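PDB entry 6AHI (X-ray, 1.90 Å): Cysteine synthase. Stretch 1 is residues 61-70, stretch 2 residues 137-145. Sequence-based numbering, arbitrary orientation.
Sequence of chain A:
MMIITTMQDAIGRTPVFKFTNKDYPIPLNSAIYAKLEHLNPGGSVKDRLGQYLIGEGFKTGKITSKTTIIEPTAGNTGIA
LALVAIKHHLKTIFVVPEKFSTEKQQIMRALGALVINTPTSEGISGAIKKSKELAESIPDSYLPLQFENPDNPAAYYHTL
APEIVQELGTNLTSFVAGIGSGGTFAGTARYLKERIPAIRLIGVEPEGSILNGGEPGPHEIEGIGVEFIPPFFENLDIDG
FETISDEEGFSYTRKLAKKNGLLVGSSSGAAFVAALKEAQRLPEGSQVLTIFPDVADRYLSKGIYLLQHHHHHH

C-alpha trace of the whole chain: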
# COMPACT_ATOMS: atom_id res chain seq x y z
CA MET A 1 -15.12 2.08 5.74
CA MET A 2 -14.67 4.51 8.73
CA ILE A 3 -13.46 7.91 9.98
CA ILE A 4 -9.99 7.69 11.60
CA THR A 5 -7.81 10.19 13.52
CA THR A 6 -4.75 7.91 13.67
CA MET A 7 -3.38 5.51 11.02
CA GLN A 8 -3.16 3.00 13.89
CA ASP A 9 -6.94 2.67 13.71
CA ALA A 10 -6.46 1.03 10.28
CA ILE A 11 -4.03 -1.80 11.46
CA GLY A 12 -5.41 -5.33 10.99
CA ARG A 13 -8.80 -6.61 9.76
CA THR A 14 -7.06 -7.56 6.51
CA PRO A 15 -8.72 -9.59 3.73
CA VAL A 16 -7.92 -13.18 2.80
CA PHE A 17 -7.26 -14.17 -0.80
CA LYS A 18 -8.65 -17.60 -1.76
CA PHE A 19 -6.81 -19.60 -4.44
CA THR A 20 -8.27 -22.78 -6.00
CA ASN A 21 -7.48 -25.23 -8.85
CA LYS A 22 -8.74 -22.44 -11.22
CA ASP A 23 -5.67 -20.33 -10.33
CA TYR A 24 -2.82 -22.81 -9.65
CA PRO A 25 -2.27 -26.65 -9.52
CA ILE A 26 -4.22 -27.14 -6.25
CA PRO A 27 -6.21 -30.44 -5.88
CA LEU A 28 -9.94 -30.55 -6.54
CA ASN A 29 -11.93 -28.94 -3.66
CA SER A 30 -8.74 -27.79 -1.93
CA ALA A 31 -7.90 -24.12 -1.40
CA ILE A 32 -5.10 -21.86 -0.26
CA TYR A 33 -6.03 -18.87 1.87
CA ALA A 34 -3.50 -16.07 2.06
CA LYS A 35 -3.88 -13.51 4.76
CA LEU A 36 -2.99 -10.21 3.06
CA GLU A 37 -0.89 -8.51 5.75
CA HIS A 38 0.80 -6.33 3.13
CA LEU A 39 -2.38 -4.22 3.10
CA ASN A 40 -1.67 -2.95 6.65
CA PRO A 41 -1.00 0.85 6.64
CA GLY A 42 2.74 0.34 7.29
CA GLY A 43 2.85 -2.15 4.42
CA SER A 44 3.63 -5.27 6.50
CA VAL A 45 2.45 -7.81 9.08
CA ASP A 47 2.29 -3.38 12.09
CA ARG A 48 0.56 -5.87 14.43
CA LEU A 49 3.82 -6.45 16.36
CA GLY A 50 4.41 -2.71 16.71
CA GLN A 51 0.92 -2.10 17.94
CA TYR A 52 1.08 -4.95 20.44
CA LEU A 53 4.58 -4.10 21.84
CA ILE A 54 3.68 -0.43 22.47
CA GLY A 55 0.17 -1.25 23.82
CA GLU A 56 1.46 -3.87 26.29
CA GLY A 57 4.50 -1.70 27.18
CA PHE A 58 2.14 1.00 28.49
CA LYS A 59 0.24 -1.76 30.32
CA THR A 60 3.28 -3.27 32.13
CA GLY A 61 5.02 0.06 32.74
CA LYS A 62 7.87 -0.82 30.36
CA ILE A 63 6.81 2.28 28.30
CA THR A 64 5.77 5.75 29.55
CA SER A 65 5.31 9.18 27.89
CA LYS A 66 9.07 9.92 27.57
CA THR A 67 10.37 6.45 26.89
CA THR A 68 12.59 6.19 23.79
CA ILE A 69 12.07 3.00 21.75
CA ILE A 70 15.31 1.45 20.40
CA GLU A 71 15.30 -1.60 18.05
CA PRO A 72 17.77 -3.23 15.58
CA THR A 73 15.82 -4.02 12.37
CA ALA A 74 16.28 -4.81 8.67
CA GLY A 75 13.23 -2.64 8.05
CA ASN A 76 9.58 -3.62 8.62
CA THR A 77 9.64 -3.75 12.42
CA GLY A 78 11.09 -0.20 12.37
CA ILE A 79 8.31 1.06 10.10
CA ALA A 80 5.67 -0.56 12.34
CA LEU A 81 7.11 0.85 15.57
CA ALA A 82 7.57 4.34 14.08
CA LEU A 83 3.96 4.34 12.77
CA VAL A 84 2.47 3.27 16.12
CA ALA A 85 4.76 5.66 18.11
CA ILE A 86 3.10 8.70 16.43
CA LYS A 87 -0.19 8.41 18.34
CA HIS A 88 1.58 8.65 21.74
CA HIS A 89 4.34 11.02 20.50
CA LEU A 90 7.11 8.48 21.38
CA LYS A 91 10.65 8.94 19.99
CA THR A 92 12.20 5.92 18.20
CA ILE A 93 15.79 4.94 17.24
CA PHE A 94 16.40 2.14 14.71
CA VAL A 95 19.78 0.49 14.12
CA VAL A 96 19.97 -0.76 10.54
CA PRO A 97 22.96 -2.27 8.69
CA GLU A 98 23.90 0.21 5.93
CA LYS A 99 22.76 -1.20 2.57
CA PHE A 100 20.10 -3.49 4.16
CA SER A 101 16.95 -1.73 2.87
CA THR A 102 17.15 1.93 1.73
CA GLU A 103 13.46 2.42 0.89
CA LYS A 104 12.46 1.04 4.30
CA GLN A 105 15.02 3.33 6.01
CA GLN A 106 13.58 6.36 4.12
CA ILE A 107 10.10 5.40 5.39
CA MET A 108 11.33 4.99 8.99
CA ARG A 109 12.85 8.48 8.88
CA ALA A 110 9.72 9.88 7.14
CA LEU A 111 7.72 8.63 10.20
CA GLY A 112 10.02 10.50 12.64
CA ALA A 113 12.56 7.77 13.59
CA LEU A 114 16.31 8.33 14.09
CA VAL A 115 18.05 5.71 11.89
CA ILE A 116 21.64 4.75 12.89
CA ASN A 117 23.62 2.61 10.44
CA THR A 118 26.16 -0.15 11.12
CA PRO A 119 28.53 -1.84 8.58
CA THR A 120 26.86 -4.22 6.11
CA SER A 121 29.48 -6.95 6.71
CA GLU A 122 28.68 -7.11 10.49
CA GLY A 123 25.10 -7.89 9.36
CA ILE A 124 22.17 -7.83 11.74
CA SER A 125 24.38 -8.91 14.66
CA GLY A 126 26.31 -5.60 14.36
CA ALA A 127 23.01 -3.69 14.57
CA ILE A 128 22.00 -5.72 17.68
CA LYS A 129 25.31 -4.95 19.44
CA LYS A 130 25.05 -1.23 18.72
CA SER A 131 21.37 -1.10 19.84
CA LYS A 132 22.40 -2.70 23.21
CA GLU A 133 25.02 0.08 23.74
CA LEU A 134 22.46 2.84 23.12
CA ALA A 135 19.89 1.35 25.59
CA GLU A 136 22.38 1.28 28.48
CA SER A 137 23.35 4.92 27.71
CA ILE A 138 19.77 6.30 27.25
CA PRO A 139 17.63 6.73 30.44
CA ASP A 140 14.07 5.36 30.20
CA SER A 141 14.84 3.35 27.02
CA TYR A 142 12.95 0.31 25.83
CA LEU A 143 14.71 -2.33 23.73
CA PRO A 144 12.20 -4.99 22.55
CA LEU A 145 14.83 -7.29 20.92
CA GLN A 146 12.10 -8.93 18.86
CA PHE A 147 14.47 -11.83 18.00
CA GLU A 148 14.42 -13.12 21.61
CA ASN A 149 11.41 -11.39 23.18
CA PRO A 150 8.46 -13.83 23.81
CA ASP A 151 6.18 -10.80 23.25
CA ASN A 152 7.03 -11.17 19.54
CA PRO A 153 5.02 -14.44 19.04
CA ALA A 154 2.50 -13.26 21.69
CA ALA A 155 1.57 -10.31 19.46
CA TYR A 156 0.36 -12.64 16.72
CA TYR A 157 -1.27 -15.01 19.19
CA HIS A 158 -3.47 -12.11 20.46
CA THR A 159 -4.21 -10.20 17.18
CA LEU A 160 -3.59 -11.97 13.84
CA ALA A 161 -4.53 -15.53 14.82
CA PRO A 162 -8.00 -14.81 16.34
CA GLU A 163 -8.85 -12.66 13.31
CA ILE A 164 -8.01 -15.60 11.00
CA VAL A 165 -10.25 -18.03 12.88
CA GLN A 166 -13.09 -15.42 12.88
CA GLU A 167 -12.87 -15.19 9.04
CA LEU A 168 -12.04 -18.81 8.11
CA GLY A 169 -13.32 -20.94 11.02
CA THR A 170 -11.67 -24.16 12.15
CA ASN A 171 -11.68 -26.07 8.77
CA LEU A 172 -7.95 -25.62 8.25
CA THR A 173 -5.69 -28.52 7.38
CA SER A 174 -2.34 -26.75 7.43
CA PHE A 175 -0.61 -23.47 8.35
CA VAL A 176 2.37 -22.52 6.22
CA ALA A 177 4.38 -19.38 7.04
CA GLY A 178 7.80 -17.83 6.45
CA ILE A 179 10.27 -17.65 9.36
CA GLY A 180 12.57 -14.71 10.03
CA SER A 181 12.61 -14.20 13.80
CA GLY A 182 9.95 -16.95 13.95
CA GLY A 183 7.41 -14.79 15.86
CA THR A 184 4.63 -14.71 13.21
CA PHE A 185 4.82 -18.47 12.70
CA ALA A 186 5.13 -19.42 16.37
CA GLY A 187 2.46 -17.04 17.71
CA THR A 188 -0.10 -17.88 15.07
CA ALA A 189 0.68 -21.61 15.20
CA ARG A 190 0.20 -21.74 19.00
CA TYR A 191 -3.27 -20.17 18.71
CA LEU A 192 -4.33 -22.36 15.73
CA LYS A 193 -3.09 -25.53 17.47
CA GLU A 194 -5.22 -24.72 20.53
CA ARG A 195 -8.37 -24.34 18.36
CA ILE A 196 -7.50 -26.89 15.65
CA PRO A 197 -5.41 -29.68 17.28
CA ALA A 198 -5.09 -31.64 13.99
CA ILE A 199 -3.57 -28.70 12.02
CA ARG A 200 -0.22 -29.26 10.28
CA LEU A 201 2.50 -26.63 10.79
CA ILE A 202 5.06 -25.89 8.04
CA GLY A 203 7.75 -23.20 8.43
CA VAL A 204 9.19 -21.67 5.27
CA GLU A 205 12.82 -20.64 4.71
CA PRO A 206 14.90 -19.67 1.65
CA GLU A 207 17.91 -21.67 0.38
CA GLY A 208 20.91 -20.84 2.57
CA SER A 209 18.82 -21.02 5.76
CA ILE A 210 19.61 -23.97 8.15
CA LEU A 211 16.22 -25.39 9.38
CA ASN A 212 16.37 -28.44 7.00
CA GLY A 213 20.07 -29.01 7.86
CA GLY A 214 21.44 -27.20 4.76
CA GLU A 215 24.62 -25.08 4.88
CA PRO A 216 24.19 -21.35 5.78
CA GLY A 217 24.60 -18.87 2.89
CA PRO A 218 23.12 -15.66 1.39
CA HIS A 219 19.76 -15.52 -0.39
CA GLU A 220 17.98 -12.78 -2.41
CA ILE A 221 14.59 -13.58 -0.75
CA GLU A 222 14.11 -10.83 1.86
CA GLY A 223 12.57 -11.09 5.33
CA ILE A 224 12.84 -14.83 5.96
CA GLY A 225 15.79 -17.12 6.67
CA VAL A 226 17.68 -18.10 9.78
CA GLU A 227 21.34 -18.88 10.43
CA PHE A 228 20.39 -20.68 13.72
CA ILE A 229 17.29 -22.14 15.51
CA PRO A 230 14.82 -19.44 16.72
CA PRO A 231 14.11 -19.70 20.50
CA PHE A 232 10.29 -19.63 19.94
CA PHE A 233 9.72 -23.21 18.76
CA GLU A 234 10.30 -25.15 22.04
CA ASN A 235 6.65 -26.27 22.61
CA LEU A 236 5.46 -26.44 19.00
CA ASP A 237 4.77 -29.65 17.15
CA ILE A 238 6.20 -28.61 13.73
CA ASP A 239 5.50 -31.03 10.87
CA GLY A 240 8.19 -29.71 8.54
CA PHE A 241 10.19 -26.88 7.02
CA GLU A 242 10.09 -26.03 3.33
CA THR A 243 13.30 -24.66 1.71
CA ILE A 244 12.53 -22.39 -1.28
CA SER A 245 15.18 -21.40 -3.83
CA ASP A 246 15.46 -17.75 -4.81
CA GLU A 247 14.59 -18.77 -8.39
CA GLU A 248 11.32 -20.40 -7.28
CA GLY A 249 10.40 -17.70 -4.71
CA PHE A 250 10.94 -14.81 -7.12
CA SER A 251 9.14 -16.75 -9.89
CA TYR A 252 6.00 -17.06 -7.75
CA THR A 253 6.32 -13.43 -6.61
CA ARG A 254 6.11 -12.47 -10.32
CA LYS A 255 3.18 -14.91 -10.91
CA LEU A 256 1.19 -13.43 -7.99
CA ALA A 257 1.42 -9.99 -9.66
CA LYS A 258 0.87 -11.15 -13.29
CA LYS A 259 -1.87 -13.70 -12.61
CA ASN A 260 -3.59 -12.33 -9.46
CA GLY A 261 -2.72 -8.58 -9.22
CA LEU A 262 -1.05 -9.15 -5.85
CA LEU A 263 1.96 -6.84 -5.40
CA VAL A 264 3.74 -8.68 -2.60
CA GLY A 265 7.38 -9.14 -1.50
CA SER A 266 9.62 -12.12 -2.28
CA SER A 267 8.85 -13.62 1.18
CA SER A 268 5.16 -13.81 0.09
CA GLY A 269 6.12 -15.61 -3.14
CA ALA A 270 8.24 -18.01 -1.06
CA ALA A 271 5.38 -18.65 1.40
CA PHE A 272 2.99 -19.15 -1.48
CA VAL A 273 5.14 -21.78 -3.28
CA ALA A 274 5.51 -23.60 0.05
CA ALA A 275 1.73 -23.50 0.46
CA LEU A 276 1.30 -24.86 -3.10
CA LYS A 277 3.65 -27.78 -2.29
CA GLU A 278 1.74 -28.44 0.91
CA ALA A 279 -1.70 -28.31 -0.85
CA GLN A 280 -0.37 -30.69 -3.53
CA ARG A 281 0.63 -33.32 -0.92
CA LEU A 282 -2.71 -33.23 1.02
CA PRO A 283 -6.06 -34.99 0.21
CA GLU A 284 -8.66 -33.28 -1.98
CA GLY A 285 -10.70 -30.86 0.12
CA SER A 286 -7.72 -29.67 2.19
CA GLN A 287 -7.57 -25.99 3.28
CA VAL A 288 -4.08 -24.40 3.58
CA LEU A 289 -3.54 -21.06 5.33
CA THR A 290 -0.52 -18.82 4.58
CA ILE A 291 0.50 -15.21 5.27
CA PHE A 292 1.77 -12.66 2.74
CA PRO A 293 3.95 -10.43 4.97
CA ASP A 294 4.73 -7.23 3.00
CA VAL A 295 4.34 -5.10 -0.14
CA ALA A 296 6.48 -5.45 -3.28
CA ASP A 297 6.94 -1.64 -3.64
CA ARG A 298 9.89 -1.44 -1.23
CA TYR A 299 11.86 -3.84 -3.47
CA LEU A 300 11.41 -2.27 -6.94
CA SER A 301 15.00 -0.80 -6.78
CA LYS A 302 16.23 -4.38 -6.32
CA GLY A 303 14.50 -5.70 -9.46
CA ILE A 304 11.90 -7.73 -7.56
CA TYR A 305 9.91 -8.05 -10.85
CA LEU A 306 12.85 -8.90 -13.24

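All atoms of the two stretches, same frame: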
# COMPACT_ATOMS: atom_id res chain seq x y z
N GLY A 61 4.16 -0.99 32.19
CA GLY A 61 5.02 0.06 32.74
C GLY A 61 6.38 0.04 32.07
O GLY A 61 7.23 0.81 32.48
N LYS A 62 6.57 -0.83 31.09
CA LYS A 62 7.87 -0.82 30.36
C LYS A 62 7.97 0.44 29.50
O LYS A 62 9.09 0.78 29.17
CB LYS A 62 8.05 -2.06 29.48
CG LYS A 62 8.21 -3.38 30.21
CD LYS A 62 7.94 -4.61 29.37
CE LYS A 62 9.01 -5.66 29.55
NZ LYS A 62 8.94 -6.74 28.53
N ILE A 63 6.84 1.04 29.09
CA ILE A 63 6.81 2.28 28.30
C ILE A 63 5.99 3.33 29.05
O ILE A 63 4.92 3.05 29.55
CB ILE A 63 6.26 2.04 26.88
CG1 ILE A 63 7.13 1.06 26.10
CG2 ILE A 63 6.08 3.37 26.14
CD1 ILE A 63 6.50 0.53 24.83
N THR A 64 6.51 4.56 29.10
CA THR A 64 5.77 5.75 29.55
C THR A 64 5.99 6.89 28.53
O THR A 64 6.61 6.65 27.50
CB THR A 64 6.17 6.18 30.97
OG1 THR A 64 7.47 6.76 30.91
CG2 THR A 64 6.16 5.04 31.97
N SER A 65 5.55 8.11 28.87
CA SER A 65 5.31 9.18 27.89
C SER A 65 6.63 9.65 27.27
O SER A 65 6.64 10.09 26.11
CB SER A 65 4.56 10.33 28.49
OG SER A 65 5.03 10.59 29.80
N LYS A 66 7.72 9.56 28.04
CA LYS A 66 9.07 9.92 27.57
C LYS A 66 10.01 8.73 27.79
O LYS A 66 11.08 8.79 28.41
CB LYS A 66 9.53 11.22 28.25
CG LYS A 66 8.88 12.48 27.71
CD LYS A 66 9.22 12.80 26.26
CE LYS A 66 9.09 14.28 25.95
NZ LYS A 66 9.45 14.58 24.54
N THR A 67 9.54 7.59 27.29
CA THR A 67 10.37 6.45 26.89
C THR A 67 10.84 6.67 25.44
O THR A 67 10.05 7.12 24.58
CB THR A 67 9.57 5.16 26.97
OG1 THR A 67 9.21 4.95 28.33
CG2 THR A 67 10.32 3.95 26.46
N THR A 68 12.10 6.32 25.16
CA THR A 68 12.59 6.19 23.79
C THR A 68 12.64 4.71 23.42
O THR A 68 13.28 3.91 24.14
CB THR A 68 14.00 6.77 23.60
OG1 THR A 68 13.98 8.17 23.87
CG2 THR A 68 14.51 6.57 22.20
N ILE A 69 12.01 4.36 22.29
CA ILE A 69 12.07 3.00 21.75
C ILE A 69 13.33 2.86 20.90
O ILE A 69 13.53 3.67 19.99
CB ILE A 69 10.85 2.67 20.86
CG1 ILE A 69 9.51 2.98 21.52
CG2 ILE A 69 10.95 1.22 20.39
CD1 ILE A 69 9.38 2.40 22.91
N ILE A 70 14.13 1.82 21.19
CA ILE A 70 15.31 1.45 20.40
C ILE A 70 15.14 0.01 19.90
O ILE A 70 14.85 -0.86 20.68
CB ILE A 70 16.58 1.57 21.25
CG1 ILE A 70 16.63 2.89 22.04
CG2 ILE A 70 17.82 1.37 20.40
CD1 ILE A 70 17.86 3.06 22.87
N SER A 137 22.85 3.53 27.64
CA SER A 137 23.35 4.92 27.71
C SER A 137 22.22 5.94 27.57
O SER A 137 22.48 7.14 27.60
CB SER A 137 24.41 5.14 26.67
OG SER A 137 23.93 4.81 25.38
N ILE A 138 20.97 5.46 27.38
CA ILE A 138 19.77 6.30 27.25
C ILE A 138 18.82 5.99 28.41
O ILE A 138 18.28 4.88 28.49
CB ILE A 138 19.10 6.10 25.88
CG1 ILE A 138 20.00 6.63 24.76
CG2 ILE A 138 17.71 6.72 25.83
CD1 ILE A 138 19.45 6.44 23.37
N PRO A 139 18.60 6.93 29.36
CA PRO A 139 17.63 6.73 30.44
C PRO A 139 16.21 6.55 29.91
O PRO A 139 15.84 7.19 28.92
CB PRO A 139 17.72 8.02 31.27
CG PRO A 139 19.09 8.57 30.94
CD PRO A 139 19.29 8.22 29.48
N ASP A 140 15.44 5.66 30.56
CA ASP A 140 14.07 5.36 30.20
C ASP A 140 13.99 4.86 28.75
O ASP A 140 13.12 5.26 28.00
CB ASP A 140 13.19 6.60 30.42
CG ASP A 140 11.71 6.30 30.53
OD1 ASP A 140 11.37 5.11 30.61
OD2 ASP A 140 10.93 7.27 30.54
N SER A 141 14.90 3.97 28.36
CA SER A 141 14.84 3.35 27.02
C SER A 141 14.00 2.07 27.09
O SER A 141 13.75 1.51 28.14
CB SER A 141 16.22 3.07 26.46
OG SER A 141 17.02 2.28 27.34
N TYR A 142 13.57 1.61 25.92
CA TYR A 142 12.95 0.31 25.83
C TYR A 142 13.46 -0.37 24.57
O TYR A 142 13.40 0.19 23.49
CB TYR A 142 11.43 0.43 25.91
CG TYR A 142 10.74 -0.86 25.60
CD1 TYR A 142 10.80 -1.93 26.48
CD2 TYR A 142 10.07 -1.04 24.40
CE1 TYR A 142 10.16 -3.13 26.20
CE2 TYR A 142 9.42 -2.23 24.11
CZ TYR A 142 9.49 -3.28 25.00
OH TYR A 142 8.86 -4.45 24.69
N LEU A 143 14.01 -1.57 24.76
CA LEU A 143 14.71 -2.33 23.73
C LEU A 143 13.99 -3.67 23.59
O LEU A 143 14.26 -4.61 24.33
CB LEU A 143 16.19 -2.48 24.14
CG LEU A 143 17.15 -3.12 23.12
CD1 LEU A 143 17.12 -2.42 21.77
CD2 LEU A 143 18.57 -3.13 23.67
N PRO A 144 13.01 -3.77 22.66
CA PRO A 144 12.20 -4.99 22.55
C PRO A 144 13.05 -6.25 22.31
O PRO A 144 12.76 -7.28 22.89
CB PRO A 144 11.29 -4.75 21.33
CG PRO A 144 11.28 -3.25 21.14
CD PRO A 144 12.59 -2.73 21.71
N LEU A 145 14.08 -6.13 21.46
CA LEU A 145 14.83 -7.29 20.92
C LEU A 145 13.84 -8.38 20.51
O LEU A 145 13.69 -9.39 21.19
CB LEU A 145 15.83 -7.80 21.96
CG LEU A 145 17.00 -6.84 22.19
CD1 LEU A 145 17.89 -7.31 23.34
CD2 LEU A 145 17.82 -6.68 20.91

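Tyr142, Ile70 and Asp140 have the largest areas covered by the opposing stretch, 128, 102 and 81 Å², out of 636 Å² buried in total. All three lie on or beside a short parallel ladder that pairs Thr68 with Ser141 and Ile69 with Tyr142.

Tyr142 contributes through both backbone and ring. Its N donates to Thr68 O (2.9 Å, 147° at the hydrogen), and its O accepts from Ile70 N (2.9 Å, 178°). One residue thus bonds to the two neighbours of its bridge partner, Ile69, the pattern expected of parallel strands. Its side chain (chi1 171°, t) leaves on the same face of the sheet as that of Ile69, whose CD1 sits at the ring edge, 3.8 Å from Tyr142 CD2. Ile63 CD1 also approaches Tyr142 CD2, at 3.9 Å, and Lys62 CB comes within 4.0 Å of Tyr142 CE1; both meet the ring obliquely.

Ile70 takes the last hydrogen bond of the ladder between the two stretches, through its N. With chi1 m and chi2 t, its CD1 lies 3.8 Å from Ile138 CD1 and 3.9 Å from Ser141 CB, so the side chain reaches back along stretch 2, while Ile70 CB lies 4.1 Å from Leu143 CD1. Ile70 O faces Leu143 CA at 3.4 Å, with 172° at the hydrogen, a nearly linear CA-H...O contact.

Asp140 holds the start of the ladder. Its O accepts from Thr68 N (3.2 Å, 149°), and a CA-H...O contact from Thr67 CA reaches the same oxygen at 3.2 Å. Asp140 has positive phi (58/44); its CA-to-CB bond points toward stretch 1, and with chi1 t OD1 of Asp140 lies 3.1 Å from Thr67 OG1 and OD2 lies 2.6 Å from Lys66 O. Thr67 OG1 in turn accepts from Thr64 N (2.8 Å, 177°), which ties the turn preceding the strand to the hydroxyl beside the carboxylate.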